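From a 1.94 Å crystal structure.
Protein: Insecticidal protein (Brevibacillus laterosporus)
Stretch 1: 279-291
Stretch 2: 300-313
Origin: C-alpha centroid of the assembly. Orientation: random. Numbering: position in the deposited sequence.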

# COMPACT_ATOMS: atom_id res chain seq x y z
N TYR A 279 -16.42 2.99 -3.12
CA TYR A 279 -16.94 4.35 -3.11
C TYR A 279 -18.05 4.44 -4.15
O TYR A 279 -18.12 3.64 -5.08
CB TYR A 279 -15.83 5.37 -3.40
CG TYR A 279 -14.87 4.89 -4.48
CD1 TYR A 279 -15.21 4.96 -5.83
CD2 TYR A 279 -13.63 4.34 -4.15
CE1 TYR A 279 -14.35 4.51 -6.82
CE2 TYR A 279 -12.76 3.88 -5.13
CZ TYR A 279 -13.12 3.97 -6.47
OH TYR A 279 -12.26 3.51 -7.44
N GLY A 280 -18.92 5.43 -3.97
CA GLY A 280 -19.82 5.80 -5.04
C GLY A 280 -19.10 6.63 -6.08
O GLY A 280 -18.15 7.36 -5.79
N THR A 281 -19.55 6.51 -7.33
CA THR A 281 -18.97 7.25 -8.44
C THR A 281 -19.86 8.37 -8.96
O THR A 281 -19.42 9.53 -9.04
CB THR A 281 -18.60 6.28 -9.58
OG1 THR A 281 -19.71 5.43 -9.89
CG2 THR A 281 -17.43 5.39 -9.13
N ASP A 282 -21.11 8.07 -9.30
CA ASP A 282 -22.05 9.10 -9.74
C ASP A 282 -23.46 8.51 -9.68
O ASP A 282 -23.65 7.35 -9.32
CB ASP A 282 -21.69 9.64 -11.14
CG ASP A 282 -21.88 8.60 -12.26
OD1 ASP A 282 -22.36 7.46 -12.04
OD2 ASP A 282 -21.53 8.95 -13.41
N PHE A 283 -24.44 9.33 -10.04
CA PHE A 283 -25.82 8.88 -10.20
C PHE A 283 -26.16 8.78 -11.69
O PHE A 283 -25.71 9.60 -12.49
CB PHE A 283 -26.82 9.82 -9.53
CG PHE A 283 -26.86 9.72 -8.02
CD1 PHE A 283 -27.63 8.75 -7.40
CD2 PHE A 283 -26.13 10.61 -7.24
CE1 PHE A 283 -27.68 8.67 -6.00
CE2 PHE A 283 -26.17 10.53 -5.84
CZ PHE A 283 -26.95 9.57 -5.23
N ILE A 284 -26.94 7.77 -12.04
CA ILE A 284 -27.64 7.72 -13.32
C ILE A 284 -29.14 7.87 -13.05
O ILE A 284 -29.70 7.14 -12.22
CB ILE A 284 -27.33 6.44 -14.09
CG1 ILE A 284 -28.11 6.39 -15.42
CG2 ILE A 284 -27.59 5.21 -13.25
CD1 ILE A 284 -27.36 5.67 -16.54
N LEU A 285 -29.77 8.83 -13.73
CA LEU A 285 -31.22 9.01 -13.71
C LEU A 285 -31.82 8.42 -14.97
O LEU A 285 -31.37 8.71 -16.08
CB LEU A 285 -31.60 10.48 -13.60
CG LEU A 285 -31.07 11.27 -12.41
CD1 LEU A 285 -31.74 12.64 -12.32
CD2 LEU A 285 -31.30 10.48 -11.14
N LYS A 286 -32.82 7.57 -14.80
CA LYS A 286 -33.54 6.92 -15.88
C LYS A 286 -34.94 7.51 -15.94
O LYS A 286 -35.67 7.49 -14.95
CB LYS A 286 -33.56 5.42 -15.63
CG LYS A 286 -34.36 4.55 -16.56
CD LYS A 286 -34.56 3.20 -15.90
CE LYS A 286 -34.18 2.04 -16.80
NZ LYS A 286 -35.30 1.05 -16.89
N ILE A 287 -35.30 8.06 -17.10
CA ILE A 287 -36.58 8.76 -17.29
C ILE A 287 -37.52 7.84 -18.07
O ILE A 287 -37.21 7.44 -19.19
CB ILE A 287 -36.39 10.08 -18.05
CG1 ILE A 287 -35.22 10.87 -17.46
CG2 ILE A 287 -37.70 10.87 -18.08
CD1 ILE A 287 -35.40 11.23 -16.01
N GLU A 288 -38.67 7.53 -17.48
CA GLU A 288 -39.65 6.64 -18.09
C GLU A 288 -40.95 7.38 -18.36
O GLU A 288 -41.43 8.15 -17.53
CB GLU A 288 -39.94 5.44 -17.20
CG GLU A 288 -38.77 4.49 -17.00
CD GLU A 288 -39.13 3.30 -16.13
OE1 GLU A 288 -40.19 3.35 -15.46
OE2 GLU A 288 -38.36 2.32 -16.12
N ASP A 289 -41.53 7.12 -19.53
CA ASP A 289 -42.85 7.64 -19.89
C ASP A 289 -43.88 6.65 -19.35
O ASP A 289 -43.96 5.51 -19.82
CB ASP A 289 -42.96 7.80 -21.40
CG ASP A 289 -44.24 8.52 -21.83
OD1 ASP A 289 -45.17 8.66 -21.01
OD2 ASP A 289 -44.31 8.95 -23.00
N ILE A 290 -44.65 7.08 -18.35
CA ILE A 290 -45.68 6.24 -17.76
C ILE A 290 -47.07 6.80 -18.03
O ILE A 290 -48.01 6.48 -17.32
CB ILE A 290 -45.45 6.04 -16.25
CG1 ILE A 290 -45.36 7.39 -15.55
CG2 ILE A 290 -44.19 5.22 -16.02
CD1 ILE A 290 -45.66 7.31 -14.06
N THR A 291 -47.19 7.66 -19.04
CA THR A 291 -48.49 8.23 -19.40
C THR A 291 -49.54 7.14 -19.60
O THR A 291 -50.61 7.17 -18.97
CB THR A 291 -48.33 9.08 -20.67
OG1 THR A 291 -47.30 10.05 -20.47
CG2 THR A 291 -49.65 9.78 -21.02
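Stretch 2 (300-313) GSGTVVQEIKVPLI

The apolar centre of this contact lies on one face of a two-stranded antiparallel ladder, where Phe-283, Leu-285 and Ile-287 of the first stretch meet Val-310, Ile-308 and the aliphatic part of Gln-306 of the second. Phe-283 and Val-310 are directly paired, CB to CB 4.2 Å, and Leu-285 faces Ile-308 in the same way, CB to CB 4.4 Å. A diagonal contact ties the two pairs together: Leu-285 CG lies 4.0 Å from Val-310 CG2. Branched and aromatic side chains suit these places, for they cover the backbone and leave no polar group to satisfy; Phe-283, Leu-285 and Val-310 are all buried. Leu-312, further along the chain, extends the patch. Its CB approaches Phe-283 CE2 to 3.9 Å, while its CD2 reaches Thr-281 O at 3.6 Å, and Leu-312 CD2 also lies 3.9 Å from Gly-280 C. At the other end of the patch, Ile-287 CG1 packs 3.9 Å from Gln-306 CB.

Beneath these side chains runs the backbone. Stretch 2 is largely extended, apart from Val-305, and lies against strand 279-289, with their N-to-C directions 135° apart, so the strands are antiparallel with a marked twist, and their axes approach to 4.3 Å. Phe-283 and Val-310 exchange two hydrogen bonds, Phe-283 N to Val-310 O at 2.9 Å and Val-310 N to Phe-283 O at 2.7 Å. Leu-285 and Ile-308 repeat the pattern, with Leu-285 N to Ile-308 O at 2.8 Å and Ile-308 N to Leu-285 O at 2.9 Å. At Ile-287 the pattern changes. Its N still donates to Gln-306 O at 2.8 Å, but its O accepts from Val-305 N at 2.7 Å. This is a beta bulge: the register shifts by one, Glu-288 pairs with Val-304, and Val-305, with a psi of -25°, turns its CA-to-CB bond sideways. Beyond it, Asp-289 N donates to Thr-303 O at 2.7 Å. Gly-302 then passes so close that an ideal CB would fall 2.0 Å from Asp-289 O, a clash that glycine avoids.

The opposite face carries Ile-284, Lys-286 and Glu-288 against Lys-309, Glu-307 and Val-304. Lys-309 and Glu-307 are exposed, and their long side chains can lay methylenes over the ladder while their charged ends reach solvent or a partner. Ile-284 CD1 lies 3.7 Å from Glu-307 OE1, and Lys-286 NZ lies 3.6 Å from Val-304 CG2. The same ammonium group forms a salt bridge within its own strand, with a weak hydrogen bond from Lys-286 NZ to Glu-288 OE2 at 3.4 Å.

At the polar edge, Lys-309 NZ donates to Asp-282 OD2 at 3.2 Å, a salt bridge between the strands that joins opposite charges. Nearby, a water bridges the stretches, donating to Thr-281 O at 2.7 Å and accepting from Leu-312 N at 3.0 Å.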

# COMPACT_ATOMS: atom_id res chain seq x y z
N GLY A 300 -46.16 -0.71 -12.76
CA GLY A 300 -46.27 -0.47 -14.19
C GLY A 300 -45.12 0.34 -14.76
O GLY A 300 -45.14 1.58 -14.73
N SER A 301 -44.11 -0.35 -15.28
CA SER A 301 -43.00 0.33 -15.94
C SER A 301 -43.42 0.80 -17.33
O SER A 301 -44.34 0.25 -17.95
CB SER A 301 -41.78 -0.59 -16.03
OG SER A 301 -41.92 -1.53 -17.09
N GLY A 302 -42.73 1.83 -17.81
CA GLY A 302 -43.02 2.38 -19.12
C GLY A 302 -41.77 2.55 -19.95
O GLY A 302 -40.68 2.15 -19.53
N THR A 303 -41.90 3.17 -21.11
CA THR A 303 -40.78 3.32 -22.03
C THR A 303 -39.73 4.27 -21.47
O THR A 303 -40.06 5.35 -20.99
CB THR A 303 -41.28 3.85 -23.37
OG1 THR A 303 -42.44 3.10 -23.76
CG2 THR A 303 -40.20 3.71 -24.42
N VAL A 304 -38.46 3.86 -21.56
CA VAL A 304 -37.38 4.77 -21.19
C VAL A 304 -37.21 5.81 -22.28
O VAL A 304 -37.13 5.49 -23.47
CB VAL A 304 -36.08 4.00 -20.94
CG1 VAL A 304 -34.96 4.98 -20.60
CG2 VAL A 304 -36.27 3.02 -19.79
N VAL A 305 -37.17 7.07 -21.87
CA VAL A 305 -37.11 8.19 -22.78
C VAL A 305 -35.76 8.89 -22.75
O VAL A 305 -35.36 9.49 -23.77
CB VAL A 305 -38.25 9.18 -22.47
CG1 VAL A 305 -37.90 10.62 -22.84
CG2 VAL A 305 -39.54 8.72 -23.14
N GLN A 306 -35.02 8.80 -21.65
CA GLN A 306 -33.80 9.55 -21.47
C GLN A 306 -33.06 8.94 -20.29
O GLN A 306 -33.68 8.39 -19.37
CB GLN A 306 -34.11 11.03 -21.22
CG GLN A 306 -32.92 11.96 -21.16
CD GLN A 306 -33.31 13.35 -20.69
OE1 GLN A 306 -34.49 13.60 -20.41
NE2 GLN A 306 -32.34 14.25 -20.59
N GLU A 307 -31.73 9.00 -20.34
CA GLU A 307 -30.88 8.68 -19.20
C GLU A 307 -29.85 9.78 -19.04
O GLU A 307 -29.36 10.33 -20.02
CB GLU A 307 -30.20 7.32 -19.35
CG GLU A 307 -31.16 6.16 -19.20
CD GLU A 307 -30.49 4.80 -19.21
OE1 GLU A 307 -29.28 4.74 -19.51
OE2 GLU A 307 -31.17 3.79 -18.92
N ILE A 308 -29.56 10.13 -17.78
CA ILE A 308 -28.65 11.22 -17.45
C ILE A 308 -27.65 10.72 -16.43
O ILE A 308 -28.04 10.19 -15.38
CB ILE A 308 -29.40 12.44 -16.89
CG1 ILE A 308 -30.68 12.73 -17.67
CG2 ILE A 308 -28.50 13.66 -16.85
CD1 ILE A 308 -31.42 13.93 -17.15
N LYS A 309 -26.36 10.92 -16.71
CA LYS A 309 -25.31 10.74 -15.72
C LYS A 309 -25.15 12.05 -14.95
O LYS A 309 -24.98 13.11 -15.56
CB LYS A 309 -24.00 10.35 -16.39
CG LYS A 309 -23.73 8.85 -16.41
CD LYS A 309 -22.23 8.58 -16.36
CE LYS A 309 -21.92 7.13 -16.63
NZ LYS A 309 -21.07 6.55 -15.55
N VAL A 310 -25.21 11.97 -13.63
CA VAL A 310 -25.22 13.14 -12.76
C VAL A 310 -24.04 13.02 -11.80
O VAL A 310 -23.90 11.99 -11.14
CB VAL A 310 -26.54 13.28 -11.98
CG1 VAL A 310 -26.46 14.45 -11.01
CG2 VAL A 310 -27.70 13.43 -12.95
N PRO A 311 -23.18 14.03 -11.70
CA PRO A 311 -22.09 13.98 -10.71
C PRO A 311 -22.66 14.12 -9.31
O PRO A 311 -23.53 14.95 -9.06
CB PRO A 311 -21.20 15.18 -11.07
CG PRO A 311 -21.73 15.71 -12.38
CD PRO A 311 -23.17 15.30 -12.45
N LEU A 312 -22.15 13.31 -8.38
CA LEU A 312 -22.68 13.33 -7.02
C LEU A 312 -22.00 14.42 -6.18
O LEU A 312 -20.92 14.91 -6.50
CB LEU A 312 -22.53 11.96 -6.35
CG LEU A 312 -21.15 11.30 -6.16
CD1 LEU A 312 -20.38 11.93 -4.99
CD2 LEU A 312 -21.31 9.81 -5.94
N ILE A 313 -22.68 14.79 -5.09
CA ILE A 313 -22.14 15.68 -4.07
C ILE A 313 -21.98 14.86 -2.80
O ILE A 313 -22.93 14.21 -2.35
CB ILE A 313 -23.05 16.89 -3.82
CG1 ILE A 313 -23.18 17.73 -5.09
CG2 ILE A 313 -22.51 17.76 -2.70
CD1 ILE A 313 -24.35 18.69 -5.01
O HOH W 1 -19.63 12.17 -9.41